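Local coordinates for protein farnesyltransferase, putative (PDB 3WCA) that probably catalyses the reductive condensation of two farnesyl diphosphate molecules to squalene, a magnesium-dependent step on the way to lanosterol, at residues Leu190-His195 with Val261-Glu266; Leu198-Thr203 with Val285-Thr290; Asn204-Phe209 with Ala289-Val294; Met253-Leu258 with Asp348-Leu353; Tyr332-Ala337 with Asp356-Met361. The protein carries 1 engineered substitution. One frame throughout, in Å; residues are numbered along the deposited sequence.

In the fold
All five contacts join helices in an all-helical fold. Contacts 2 and 3 pair the same two helices, 191-207 and 274-294. Contact 2 lies nearest the centre of the chain. It is apolar and borders the bound ligand, while contact 3 adds a salt bridge at the end of helix 191-207. Contact 1 uses the start of that helix. It is the one surface contact of the set, and its chemistry is polar and aromatic. Contacts 4 and 5 share helix 347-362. They are buried but peripheral, and largely aliphatic. Phe199 of contact 2 packs against Val261 of contact 1, and Lys202 of contact 2 bridges to Asp256 of contact 4.

Contact 1: Leu190-His195 with Val261-Glu266; sequences LTNANH and VPHVVE
His263 is the first residue of Val261-Glu266 to touch Leu190-His195, and it does so with a flat ring. Its imidazole stacks face to face on that of His195. The centroids are 3.8 Å apart and the planes only 7° from parallel. His263 CG sits over the middle of the His195 ring, and His195 NE2 over the middle of the His263 ring. The CB of His263 lies over the same face of His195 and makes a CH-pi contact. With CG anti to the carbonyl carbon, the ring of His263 stands beside its own backbone N, and its ND1 is turned to Asn192. ND1 donates a weak, bent bond to Asn192 OD1, 3.3 Å away at 131°. The ring of His195 is held on another side as well, since its ND1 bonds to His260. Next comes Val264, whose CG2 reaches the backbone O of His195 at 4.4 Å. Glu266 closes the series. Its CB lies 3.8 Å from Asn192 ND2, but its carboxylate turns off to His364. The axes of the two helix segments approach to 8.4 Å and cross at -118°, so the contact is short. Ala193, on the far side of helix 191-207, belongs to the ligand pocket and packs on helix 154-179. Val261 and Val265 face helix 347-362, so helix 261-269 lies between that helix and helix 191-207.

Contact 2: Leu198-Thr203 with Val285-Thr290; sequences LFLQKT and VMAMAT. With FPS (S-[(2E,6E)-3,7,11-trimethyldodeca-2,6,10-trienyl] trihydrogen thiodiphosphate), chain E.
Phe199 sends its ring against Ala287 and Met288, meeting both obliquely. Its CE2 lies 3.6 Å from Ala287 CB. Its CZ meets Met288 CE at 3.8 Å, and the sulfur makes a Met-aromatic contact, with SD 5.3 Å from the ring centroid. The ring swings across because CG is opposite the backbone N (chi1 -172°). Thr203 OG1 lies above the middle of the same ring. That hydroxyl donates to Phe199 O at 2.8 Å, and Thr203 N reaches this oxygen from the opposite face of the carbonyl. Thr203 CG2 is thereby left to press on Ala287 O. The small Ala287 lets the backbones come close, 5.9 Å between its CA and that of Leu200. Leu200 works on two fronts: CD2 touches Ala287 CB, and CD1 lies 3.8 Å from C8 of the bound farnesyl thiodiphosphate. Gln201 OE1 also borders the farnesyl chain. Helices packed round a prenyl chain in this way are characteristic of the all-helical isoprenoid synthase fold.

Contact 3: Asn204-Phe209 with Ala289-Val294; sequences NIIRDF and ATLSLV
The last turn of helix 191-207 meets the last turns of helix 274-294, and the backbones come nearest at Arg207 and Val294, 6.6 Å between CA atoms. These are two core helices of the all-helical isoprenoid synthase fold. Ile206 and Arg207 both point at the second helix. Ile206 splits its branches: CG2 meets Val294 CG2 at 3.9 Å, and CD1 goes to Leu291 CD1 at 4.1 Å. Both pairs cross at a slant, without polar bonds. Arg207 touches with its aliphatic part, CB lying 4.1 Å from Thr290 CG2. The chain then bends at chi3 (56°), and the guanidinium leaves the interface. It comes within about 4 Å of the bound ligand, on its diphosphate side, with Asn204 OD1 over one face. Arg207 grips Asp208 side-on in a salt bridge, with NE and NH2, which should fix the rotation of the guanidinium and partly offset its charge. Arg207 NE bonds Asp208 OD1 at 2.7 Å from above the carboxylate plane. Arg207 NH2 meets Asp208 OD2 at 2.9 Å on the syn side, almost straight at 177°.

Contact 4: Met253-Leu258 with Asp348-Leu353; sequences MVADAL and DRIEHL
The segments holding Ala255 and Ile350 run nearly parallel, 22° apart, with their axes 9.7 Å from each other. Ala255 is the close point. Its CB is touched by three side chains from the other helix. Ile350 CD1 presses on it at 3.5 Å, tighter than a usual carbon contact. Ile350 reaches it by a bend at chi2 (-61°), which turns CD1 across to the alanine. Leu353 CD1 lies 3.8 Å from Ala255 CB and 3.3 Å from Ala255 O. Arg349 adds its CG at the exposed margin. This is aliphatic helix-to-helix packing in the all-helical fold, joining helix 243-258 to helix 347-362 near the C-terminus, away from the ligand and metal sites. Leu258 fills the next level. Its CD1 meets Ile350 CD1 at 4.2 Å, the two side chains crossing at about a right angle, while its CB faces Leu353 CB at 4.1 Å. A water joins the backbones by donating to both Leu258 O, at 2.7 Å, and Leu353 O, at 2.8 Å.

Contact 5: Tyr332-Ala337 with Asp356-Met361; sequences YTLRLA and DAIRAM
Thr333 and Ile358 slide past each other in opposite directions across a helical hairpin. Helices 322-338 and 347-362 are consecutive in the chain, and these segments run antiparallel at 161°, with axes 10.5 Å apart. The flank of Ile358 meets Thr333, with CG1 3.7 Å from Thr333 CG2. That methyl stands opposite its own backbone N (chi1 -61° for OG1), which directs it at the partner helix, where it also nears Ala357 CB at 4.2 Å. Leu334 comes to Ile358 differently. Their side chains cross at about a right angle, and Leu334 CD2 meets Ile358 CD1 at 3.3 Å, a tight pair on the exposed side. Met361 approaches Thr333 at a slant from the buried side. Helix 261-269 packs on this side too, with Val261 against Ala357 and Met361. The threonine hydroxyl is already hydrogen-bonded to Leu329 O within its own helix. Met361 brings its terminal methyl closest, with CE 3.3 Å from Thr333 OG1.

Contact 1: Leu190-His195 with Val261-Glu266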
# COMPACT_ATOMS: atom_id res chain seq x y z
N LEU A 190 8.45 9.53 11.79
CA LEU A 190 7.67 8.92 10.72
C LEU A 190 7.73 7.40 10.63
O LEU A 190 7.26 6.81 9.65
CB LEU A 190 8.10 9.53 9.38
CG LEU A 190 7.73 11.02 9.26
CD1 LEU A 190 8.15 11.55 7.89
CD2 LEU A 190 6.22 11.18 9.45
N THR A 191 8.30 6.76 11.64
CA THR A 191 8.40 5.30 11.66
C THR A 191 7.03 4.65 11.55
O THR A 191 6.80 3.81 10.67
CB THR A 191 9.08 4.83 12.96
OG1 THR A 191 10.39 5.42 13.05
CG2 THR A 191 9.22 3.31 12.97
N ASN A 192 6.11 5.04 12.42
CA ASN A 192 4.77 4.47 12.39
C ASN A 192 4.03 4.77 11.10
O ASN A 192 3.18 3.99 10.68
CB ASN A 192 3.96 4.93 13.60
CG ASN A 192 4.45 4.30 14.88
OD1 ASN A 192 5.15 3.28 14.84
ND2 ASN A 192 4.09 4.88 16.02
N ALA A 193 4.36 5.87 10.45
CA ALA A 193 3.70 6.20 9.18
C ALA A 193 4.19 5.19 8.15
O ALA A 193 3.42 4.76 7.29
CB ALA A 193 4.06 7.61 8.75
N ASN A 194 5.46 4.83 8.25
CA ASN A 194 6.06 3.86 7.34
C ASN A 194 5.45 2.48 7.59
O ASN A 194 5.22 1.72 6.66
CB ASN A 194 7.58 3.80 7.56
CG ASN A 194 8.27 2.90 6.57
OD1 ASN A 194 8.38 3.23 5.39
ND2 ASN A 194 8.72 1.75 7.03
N HIS A 195 5.23 2.16 8.86
CA HIS A 195 4.62 0.89 9.22
C HIS A 195 3.23 0.82 8.56
O HIS A 195 2.85 -0.21 8.01
CB HIS A 195 4.46 0.78 10.74
CG HIS A 195 5.70 0.34 11.45
ND1 HIS A 195 6.22 -0.92 11.32
CD2 HIS A 195 6.51 1.00 12.32
CE1 HIS A 195 7.30 -1.03 12.08
NE2 HIS A 195 7.49 0.12 12.69
N VAL A 261 1.22 -4.29 12.81
CA VAL A 261 -0.06 -3.96 13.41
C VAL A 261 -0.02 -3.13 14.69
O VAL A 261 -0.79 -2.17 14.83
CB VAL A 261 -0.91 -5.24 13.60
CG1 VAL A 261 -2.25 -4.93 14.27
CG2 VAL A 261 -1.15 -5.86 12.23
N PRO A 262 0.86 -3.46 15.64
CA PRO A 262 0.87 -2.64 16.86
C PRO A 262 1.14 -1.17 16.54
O PRO A 262 0.62 -0.28 17.21
CB PRO A 262 2.00 -3.26 17.68
CG PRO A 262 1.95 -4.72 17.25
CD PRO A 262 1.79 -4.59 15.76
N HIS A 263 1.96 -0.94 15.51
CA HIS A 263 2.35 0.40 15.07
C HIS A 263 1.24 1.10 14.31
O HIS A 263 1.14 2.33 14.31
CB HIS A 263 3.61 0.29 14.21
CG HIS A 263 4.74 -0.42 14.90
ND1 HIS A 263 5.52 0.18 15.87
CD2 HIS A 263 5.17 -1.70 14.81
CE1 HIS A 263 6.38 -0.70 16.34
NE2 HIS A 263 6.19 -1.85 15.72
N VAL A 264 0.43 0.32 13.62
CA VAL A 264 -0.70 0.86 12.89
C VAL A 264 -1.69 1.35 13.96
O VAL A 264 -2.30 2.41 13.82
CB VAL A 264 -1.37 -0.21 12.01
CG1 VAL A 264 -2.74 0.25 11.56
CG2 VAL A 264 -0.48 -0.51 10.80
N VAL A 265 -1.83 0.59 15.04
CA VAL A 265 -2.73 0.97 16.12
C VAL A 265 -2.29 2.30 16.74
O VAL A 265 -3.10 3.19 16.97
CB VAL A 265 -2.82 -0.15 17.19
CG1 VAL A 265 -3.48 0.38 18.47
CG2 VAL A 265 -3.64 -1.31 16.65
N GLU A 266 -0.99 2.45 16.97
CA GLU A 266 -0.46 3.68 17.55
C GLU A 266 -0.69 4.88 16.64
O GLU A 266 -1.13 5.93 17.09
CB GLU A 266 1.04 3.54 17.84
CG GLU A 266 1.35 2.55 18.94
CD GLU A 266 0.54 2.80 20.20
OE1 GLU A 266 0.50 3.97 20.66
OE2 GLU A 266 -0.04 1.84 20.74

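Contact 2: Leu198-Thr203 with Val285-Thr290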
# COMPACT_ATOMS: atom_id res chain seq x y z
N LEU A 198 3.61 -0.09 5.04
CA LEU A 198 4.07 -1.46 4.88
C LEU A 198 2.98 -2.48 5.12
O LEU A 198 2.91 -3.48 4.41
CB LEU A 198 5.27 -1.75 5.79
CG LEU A 198 6.63 -1.63 5.09
CD1 LEU A 198 6.79 -0.24 4.54
CD2 LEU A 198 7.76 -1.95 6.07
N PHE A 199 2.12 -2.24 6.11
CA PHE A 199 1.05 -3.18 6.38
C PHE A 199 0.15 -3.33 5.17
O PHE A 199 -0.25 -4.44 4.83
CB PHE A 199 0.21 -2.75 7.58
CG PHE A 199 -0.80 -3.79 8.01
CD1 PHE A 199 -0.38 -5.07 8.39
CD2 PHE A 199 -2.16 -3.50 8.04
CE1 PHE A 199 -1.30 -6.04 8.78
CE2 PHE A 199 -3.10 -4.47 8.42
CZ PHE A 199 -2.67 -5.74 8.79
N LEU A 200 -0.16 -2.22 4.51
CA LEU A 200 -1.02 -2.27 3.34
C LEU A 200 -0.32 -2.95 2.16
O LEU A 200 -0.88 -3.83 1.53
CB LEU A 200 -1.47 -0.87 2.90
CG LEU A 200 -2.24 0.05 3.86
CD1 LEU A 200 -2.80 1.25 3.08
CD2 LEU A 200 -3.38 -0.73 4.51
N GLN A 201 0.91 -2.52 1.88
CA GLN A 201 1.63 -3.07 0.75
C GLN A 201 1.85 -4.57 0.92
O GLN A 201 1.63 -5.33 -0.00
CB GLN A 201 2.97 -2.34 0.56
CG GLN A 201 3.72 -2.70 -0.73
CD GLN A 201 2.92 -2.39 -2.00
OE1 GLN A 201 2.33 -1.32 -2.12
NE2 GLN A 201 2.93 -3.31 -2.95
N LYS A 202 2.26 -4.99 2.11
CA LYS A 202 2.53 -6.40 2.35
C LYS A 202 1.28 -7.28 2.24
O LYS A 202 1.35 -8.38 1.69
CB LYS A 202 3.22 -6.59 3.71
CG LYS A 202 4.65 -6.06 3.73
CD LYS A 202 5.40 -6.51 4.97
CE LYS A 202 6.82 -5.95 5.00
NZ LYS A 202 7.57 -6.37 6.22
N THR A 203 0.15 -6.80 2.74
CA THR A 203 -1.07 -7.58 2.65
C THR A 203 -1.44 -7.75 1.18
O THR A 203 -1.88 -8.81 0.77
CB THR A 203 -2.23 -6.92 3.42
OG1 THR A 203 -1.86 -6.78 4.80
CG2 THR A 203 -3.48 -7.79 3.36
N VAL A 285 -8.10 -1.26 8.20
CA VAL A 285 -9.06 -2.27 8.63
C VAL A 285 -9.31 -3.28 7.50
O VAL A 285 -9.45 -4.48 7.74
CB VAL A 285 -10.38 -1.63 9.08
CG1 VAL A 285 -11.40 -2.71 9.41
CG2 VAL A 285 -10.14 -0.74 10.29
N MET A 286 -9.36 -2.80 6.26
CA MET A 286 -9.56 -3.66 5.10
C MET A 286 -8.38 -4.63 4.92
O MET A 286 -8.56 -5.78 4.54
CB MET A 286 -9.66 -2.82 3.84
CG MET A 286 -10.75 -1.81 3.90
SD MET A 286 -12.10 -2.38 2.93
CE MET A 286 -11.89 -1.22 1.57
N ALA A 287 -7.18 -4.13 5.18
CA ALA A 287 -5.97 -4.94 5.06
C ALA A 287 -6.00 -6.07 6.09
O ALA A 287 -5.67 -7.21 5.77
CB ALA A 287 -4.73 -4.08 5.25
N MET A 288 -6.40 -5.75 7.32
CA MET A 288 -6.46 -6.77 8.35
C MET A 288 -7.54 -7.81 8.03
O MET A 288 -7.37 -8.98 8.36
CB MET A 288 -6.71 -6.14 9.73
CG MET A 288 -6.66 -7.15 10.88
SD MET A 288 -5.02 -7.87 11.21
CE MET A 288 -4.32 -6.56 12.09
N ALA A 289 -8.63 -7.38 7.39
CA ALA A 289 -9.69 -8.33 7.03
C ALA A 289 -9.15 -9.26 5.94
O ALA A 289 -9.36 -10.48 5.99
CB ALA A 289 -10.94 -7.59 6.52
N THR A 290 -8.46 -8.69 4.96
CA THR A 290 -7.88 -9.50 3.89
C THR A 290 -6.85 -10.47 4.48
O THR A 290 -6.84 -11.66 4.16
CB THR A 290 -7.17 -8.61 2.86
OG1 THR A 290 -8.13 -7.76 2.24
CG2 THR A 290 -6.49 -9.45 1.80
C1 FPS E . -1.95 -0.04 -4.34
S1 FPS E . -2.98 1.08 -5.41
C2 FPS E . -1.13 0.81 -3.32
C3 FPS E . -0.79 0.55 -2.00
C4 FPS E . -1.17 -0.70 -1.25
C5 FPS E . 0.00 1.61 -1.28
C6 FPS E . -0.75 2.91 -0.83
C7 FPS E . -0.22 3.27 0.54
C8 FPS E . -0.80 4.08 1.44
C10 FPS E . -0.03 4.28 2.76
C9 FPS E . -2.13 4.79 1.21
C11 FPS E . -0.94 4.58 3.92
C12 FPS E . -0.15 5.24 5.02
C13 FPS E . -0.62 6.17 5.88
C14 FPS E . -2.07 6.69 5.86
C15 FPS E . 0.34 6.72 6.93
PA FPS E . -4.94 1.09 -4.75
O1A FPS E . -4.98 1.42 -3.23
O2A FPS E . -5.67 2.15 -5.53
O3A FPS E . -5.87 -0.24 -5.18
PB FPS E . -5.68 -1.92 -5.10
O1B FPS E . -6.98 -2.61 -4.58
O2B FPS E . -5.42 -2.48 -6.55
O3B FPS E . -4.54 -2.29 -4.05

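Contact 3: Asn204-Phe209 with Ala289-Val294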
# COMPACT_ATOMS: atom_id res chain seq x y z
N ASN A 204 -1.21 -6.71 0.38
CA ASN A 204 -1.53 -6.85 -1.03
C ASN A 204 -0.55 -7.80 -1.71
O ASN A 204 -0.95 -8.62 -2.51
CB ASN A 204 -1.53 -5.50 -1.74
CG ASN A 204 -2.70 -4.60 -1.30
OD1 ASN A 204 -3.67 -5.07 -0.70
ND2 ASN A 204 -2.60 -3.32 -1.59
N ILE A 205 0.74 -7.68 -1.40
CA ILE A 205 1.74 -8.55 -2.00
C ILE A 205 1.42 -10.02 -1.69
O ILE A 205 1.58 -10.91 -2.54
CB ILE A 205 3.17 -8.18 -1.51
CG1 ILE A 205 3.69 -6.99 -2.33
CG2 ILE A 205 4.13 -9.37 -1.67
CD1 ILE A 205 5.02 -6.40 -1.83
N ILE A 206 0.97 -10.27 -0.46
CA ILE A 206 0.60 -11.61 -0.04
C ILE A 206 -0.63 -12.09 -0.80
O ILE A 206 -0.63 -13.21 -1.35
CB ILE A 206 0.30 -11.66 1.47
CG1 ILE A 206 1.58 -11.43 2.26
CG2 ILE A 206 -0.33 -13.00 1.83
CD1 ILE A 206 1.37 -11.35 3.77
N ARG A 207 -1.67 -11.26 -0.84
CA ARG A 207 -2.92 -11.61 -1.52
C ARG A 207 -2.76 -11.82 -3.02
O ARG A 207 -3.40 -12.70 -3.59
CB ARG A 207 -3.99 -10.52 -1.31
CG ARG A 207 -5.34 -10.79 -2.05
CD ARG A 207 -6.13 -9.50 -2.37
NE ARG A 207 -5.33 -8.56 -3.16
CZ ARG A 207 -5.57 -7.25 -3.23
NH1 ARG A 207 -6.60 -6.72 -2.56
NH2 ARG A 207 -4.76 -6.45 -3.94
N ASP A 208 -1.92 -11.00 -3.65
CA ASP A 208 -1.73 -11.08 -5.10
C ASP A 208 -0.64 -12.01 -5.61
O ASP A 208 -0.26 -11.93 -6.78
CB ASP A 208 -1.49 -9.67 -5.67
CG ASP A 208 -2.64 -8.71 -5.39
OD1 ASP A 208 -3.78 -9.19 -5.22
OD2 ASP A 208 -2.41 -7.48 -5.35
N PHE A 209 -0.13 -12.89 -4.76
CA PHE A 209 0.92 -13.82 -5.18
C PHE A 209 0.67 -14.52 -6.51
O PHE A 209 1.48 -14.43 -7.43
CB PHE A 209 1.16 -14.89 -4.12
CG PHE A 209 2.15 -15.95 -4.54
CD1 PHE A 209 3.52 -15.73 -4.43
CD2 PHE A 209 1.72 -17.15 -5.09
CE1 PHE A 209 4.43 -16.68 -4.85
CE2 PHE A 209 2.63 -18.11 -5.52
CZ PHE A 209 3.99 -17.88 -5.40
N ALA A 289 -8.63 -7.38 7.39
CA ALA A 289 -9.69 -8.33 7.03
C ALA A 289 -9.15 -9.26 5.94
O ALA A 289 -9.36 -10.48 5.99
CB ALA A 289 -10.94 -7.59 6.52
N THR A 290 -8.46 -8.69 4.96
CA THR A 290 -7.88 -9.50 3.89
C THR A 290 -6.85 -10.47 4.48
O THR A 290 -6.84 -11.66 4.16
CB THR A 290 -7.17 -8.61 2.86
OG1 THR A 290 -8.13 -7.76 2.24
CG2 THR A 290 -6.49 -9.45 1.80
N LEU A 291 -5.98 -9.95 5.34
CA LEU A 291 -4.95 -10.74 5.97
C LEU A 291 -5.53 -11.91 6.77
O LEU A 291 -4.97 -13.01 6.76
CB LEU A 291 -4.10 -9.86 6.90
CG LEU A 291 -2.80 -10.51 7.35
CD1 LEU A 291 -1.84 -10.60 6.14
CD2 LEU A 291 -2.18 -9.72 8.50
N SER A 292 -6.65 -11.68 7.45
CA SER A 292 -7.27 -12.75 8.23
C SER A 292 -7.84 -13.81 7.30
O SER A 292 -7.92 -14.98 7.66
CB SER A 292 -8.39 -12.20 9.11
OG SER A 292 -9.52 -11.85 8.34
N LEU A 293 -8.21 -13.40 6.09
CA LEU A 293 -8.77 -14.32 5.10
C LEU A 293 -7.70 -15.11 4.34
O LEU A 293 -7.91 -16.27 4.02
CB LEU A 293 -9.62 -13.55 4.09
CG LEU A 293 -11.14 -13.63 4.23
CD1 LEU A 293 -11.58 -13.15 5.60
CD2 LEU A 293 -11.77 -12.80 3.12
N VAL A 294 -6.56 -14.49 4.05
CA VAL A 294 -5.53 -15.20 3.31
C VAL A 294 -4.71 -16.12 4.19
O VAL A 294 -4.10 -17.06 3.70
CB VAL A 294 -4.53 -14.25 2.59
CG1 VAL A 294 -5.27 -13.34 1.62
CG2 VAL A 294 -3.73 -13.45 3.61

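Contact 4: Met253-Leu258 with Asp348-Leu353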
# COMPACT_ATOMS: atom_id res chain seq x y z
N MET A 253 4.65 -15.41 5.67
CA MET A 253 4.54 -14.07 5.12
C MET A 253 3.58 -13.27 6.00
O MET A 253 3.86 -12.13 6.36
CB MET A 253 4.03 -14.13 3.69
CG MET A 253 5.04 -14.71 2.71
SD MET A 253 6.48 -13.66 2.37
CE MET A 253 5.70 -12.25 1.57
N VAL A 254 2.47 -13.90 6.36
CA VAL A 254 1.47 -13.28 7.22
C VAL A 254 2.14 -12.84 8.53
O VAL A 254 1.99 -11.70 8.96
CB VAL A 254 0.31 -14.25 7.50
CG1 VAL A 254 -0.62 -13.68 8.55
CG2 VAL A 254 -0.46 -14.50 6.21
N ALA A 255 2.88 -13.76 9.15
CA ALA A 255 3.58 -13.47 10.40
C ALA A 255 4.45 -12.23 10.22
O ALA A 255 4.55 -11.39 11.10
CB ALA A 255 4.46 -14.66 10.81
N ASP A 256 5.08 -12.13 9.06
CA ASP A 256 5.93 -10.98 8.81
C ASP A 256 5.12 -9.67 8.76
O ASP A 256 5.55 -8.64 9.26
CB ASP A 256 6.69 -11.17 7.51
CG ASP A 256 7.53 -9.96 7.16
OD1 ASP A 256 8.56 -9.75 7.83
OD2 ASP A 256 7.15 -9.22 6.22
N ALA A 257 3.93 -9.72 8.16
CA ALA A 257 3.10 -8.52 8.07
C ALA A 257 2.51 -8.11 9.41
O ALA A 257 2.32 -6.93 9.67
CB ALA A 257 1.97 -8.74 7.06
N LEU A 258 2.23 -9.08 10.27
CA LEU A 258 1.65 -8.81 11.57
C LEU A 258 2.53 -7.95 12.45
O LEU A 258 2.04 -7.32 13.39
CB LEU A 258 1.32 -10.12 12.28
CG LEU A 258 0.06 -10.80 11.76
CD1 LEU A 258 -0.14 -12.15 12.45
CD2 LEU A 258 -1.13 -9.88 12.03
N ASP A 348 3.23 -21.02 16.96
CA ASP A 348 4.07 -20.38 17.96
C ASP A 348 4.34 -18.92 17.59
O ASP A 348 4.07 -18.01 18.37
CB ASP A 348 5.40 -21.13 18.08
CG ASP A 348 5.29 -22.39 18.91
OD1 ASP A 348 4.29 -23.13 18.75
OD2 ASP A 348 6.21 -22.65 19.72
N ARG A 349 4.88 -18.72 16.39
CA ARG A 349 5.22 -17.40 15.90
C ARG A 349 3.99 -16.51 15.70
O ARG A 349 4.05 -15.30 15.92
CB ARG A 349 6.00 -17.50 14.59
CG ARG A 349 6.46 -16.16 14.03
CD ARG A 349 7.59 -15.56 14.85
NE ARG A 349 7.67 -14.11 14.70
CZ ARG A 349 8.61 -13.35 15.25
NH1 ARG A 349 9.57 -13.90 15.98
NH2 ARG A 349 8.58 -12.03 15.07
N ILE A 350 2.87 -17.09 15.30
CA ILE A 350 1.68 -16.30 15.08
C ILE A 350 1.03 -15.87 16.39
O ILE A 350 0.55 -14.75 16.51
CB ILE A 350 0.64 -17.06 14.23
CG1 ILE A 350 1.20 -17.28 12.82
CG2 ILE A 350 -0.67 -16.31 14.17
CD1 ILE A 350 1.49 -15.99 12.06
N GLU A 351 1.03 -16.77 17.37
CA GLU A 351 0.40 -16.48 18.65
C GLU A 351 0.91 -15.23 19.37
O GLU A 351 0.10 -14.41 19.80
CB GLU A 351 0.50 -17.69 19.58
CG GLU A 351 -0.17 -17.46 20.93
CD GLU A 351 -0.35 -18.73 21.73
OE1 GLU A 351 -0.83 -18.64 22.89
OE2 GLU A 351 -0.02 -19.83 21.22
N HIS A 352 2.22 -15.08 19.51
CA HIS A 352 2.72 -13.90 20.21
C HIS A 352 2.50 -12.65 19.36
O HIS A 352 2.38 -11.55 19.90
CB HIS A 352 4.21 -14.03 20.54
CG HIS A 352 5.12 -13.82 19.37
ND1 HIS A 352 6.01 -12.78 19.30
CD2 HIS A 352 5.26 -14.52 18.21
CE1 HIS A 352 6.67 -12.84 18.15
NE2 HIS A 352 6.22 -13.88 17.47
N LEU A 353 2.45 -12.81 18.05
CA LEU A 353 2.21 -11.67 17.18
C LEU A 353 0.77 -11.21 17.31
O LEU A 353 0.48 -10.01 17.27
CB LEU A 353 2.53 -12.04 15.73
CG LEU A 353 4.02 -12.17 15.45
CD1 LEU A 353 4.23 -12.83 14.10
CD2 LEU A 353 4.66 -10.80 15.49
O HOH W 1 1.83 -7.95 15.99

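Contact 5: Tyr332-Ala337 with Asp356-Met361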
# COMPACT_ATOMS: atom_id res chain seq x y z
N TYR A 332 -11.12 -8.98 13.58
CA TYR A 332 -10.43 -9.63 12.48
C TYR A 332 -9.15 -10.30 12.95
O TYR A 332 -8.81 -11.39 12.49
CB TYR A 332 -10.13 -8.62 11.37
CG TYR A 332 -11.36 -8.30 10.55
CD1 TYR A 332 -11.99 -9.29 9.80
CD2 TYR A 332 -11.91 -7.02 10.55
CE1 TYR A 332 -13.15 -9.02 9.07
CE2 TYR A 332 -13.07 -6.74 9.83
CZ TYR A 332 -13.68 -7.74 9.10
OH TYR A 332 -14.82 -7.45 8.37
N THR A 333 -8.45 -9.67 13.87
CA THR A 333 -7.22 -10.25 14.40
C THR A 333 -7.57 -11.58 15.07
O THR A 333 -6.83 -12.56 14.94
CB THR A 333 -6.57 -9.35 15.45
OG1 THR A 333 -6.23 -8.09 14.86
CG2 THR A 333 -5.31 -10.02 16.01
N LEU A 334 -8.69 -11.61 15.79
CA LEU A 334 -9.11 -12.83 16.47
C LEU A 334 -9.56 -13.90 15.47
O LEU A 334 -9.48 -15.09 15.76
CB LEU A 334 -10.25 -12.53 17.46
CG LEU A 334 -9.92 -11.72 18.72
CD1 LEU A 334 -11.19 -11.45 19.52
CD2 LEU A 334 -8.92 -12.48 19.57
N ARG A 335 -10.06 -13.48 14.31
CA ARG A 335 -10.49 -14.43 13.29
C ARG A 335 -9.26 -15.09 12.66
O ARG A 335 -9.30 -16.26 12.28
CB ARG A 335 -11.30 -13.75 12.18
CG ARG A 335 -12.80 -13.65 12.45
CD ARG A 335 -13.44 -15.02 12.67
NE ARG A 335 -13.53 -15.82 11.44
CZ ARG A 335 -14.09 -17.03 11.37
NH1 ARG A 335 -14.61 -17.58 12.46
NH2 ARG A 335 -14.15 -17.67 10.21
N LEU A 336 -8.20 -14.31 12.52
CA LEU A 336 -6.97 -14.80 11.93
C LEU A 336 -6.44 -15.92 12.83
O LEU A 336 -6.20 -17.04 12.38
CB LEU A 336 -5.96 -13.65 11.80
CG LEU A 336 -4.66 -13.85 11.00
CD1 LEU A 336 -4.08 -12.49 10.56
CD2 LEU A 336 -3.66 -14.60 11.84
N ALA A 337 -6.28 -15.61 14.11
CA ALA A 337 -5.78 -16.57 15.09
C ALA A 337 -6.62 -17.83 15.17
O ALA A 337 -6.09 -18.93 15.29
CB ALA A 337 -5.71 -15.91 16.46
N ASP A 356 0.48 -9.45 20.67
CA ASP A 356 1.05 -8.11 20.63
C ASP A 356 0.05 -7.14 20.01
O ASP A 356 -0.13 -6.03 20.49
CB ASP A 356 2.32 -8.06 19.79
CG ASP A 356 3.53 -8.53 20.55
OD1 ASP A 356 3.57 -8.27 21.77
OD2 ASP A 356 4.42 -9.14 19.92
N ALA A 357 -0.60 -7.59 18.93
CA ALA A 357 -1.59 -6.77 18.23
C ALA A 357 -2.80 -6.48 19.12
O ALA A 357 -3.18 -5.33 19.30
CB ALA A 357 -2.04 -7.48 16.95
N ILE A 358 -3.40 -7.53 19.66
CA ILE A 358 -4.56 -7.39 20.53
C ILE A 358 -4.21 -6.58 21.76
O ILE A 358 -5.00 -5.78 22.26
CB ILE A 358 -5.09 -8.77 20.95
CG1 ILE A 358 -5.60 -9.51 19.70
CG2 ILE A 358 -6.20 -8.63 21.99
CD1 ILE A 358 -6.09 -10.90 19.98
N ARG A 359 -3.00 -6.78 22.26
CA ARG A 359 -2.55 -6.06 23.44
C ARG A 359 -2.49 -4.58 23.12
O ARG A 359 -2.95 -3.74 23.89
CB ARG A 359 -1.18 -6.58 23.86
CG ARG A 359 -0.66 -6.00 25.15
CD ARG A 359 0.53 -6.81 25.66
NE ARG A 359 0.13 -8.14 26.11
CZ ARG A 359 0.39 -9.27 25.45
NH1 ARG A 359 1.05 -9.23 24.30
NH2 ARG A 359 -0.02 -10.43 25.94
N ALA A 360 -1.93 -4.26 21.95
CA ALA A 360 -1.80 -2.88 21.51
C ALA A 360 -3.18 -2.24 21.36
O ALA A 360 -3.34 -1.04 21.59
CB ALA A 360 -1.05 -2.83 20.19
N MET A 361 -4.16 -3.04 20.96
CA MET A 361 -5.53 -2.56 20.78
C MET A 361 -6.18 -2.27 22.14
O MET A 361 -6.68 -1.17 22.37
CB MET A 361 -6.35 -3.60 20.02
CG MET A 361 -6.05 -3.66 18.53
SD MET A 361 -6.50 -5.23 17.77
CE MET A 361 -5.17 -5.44 16.60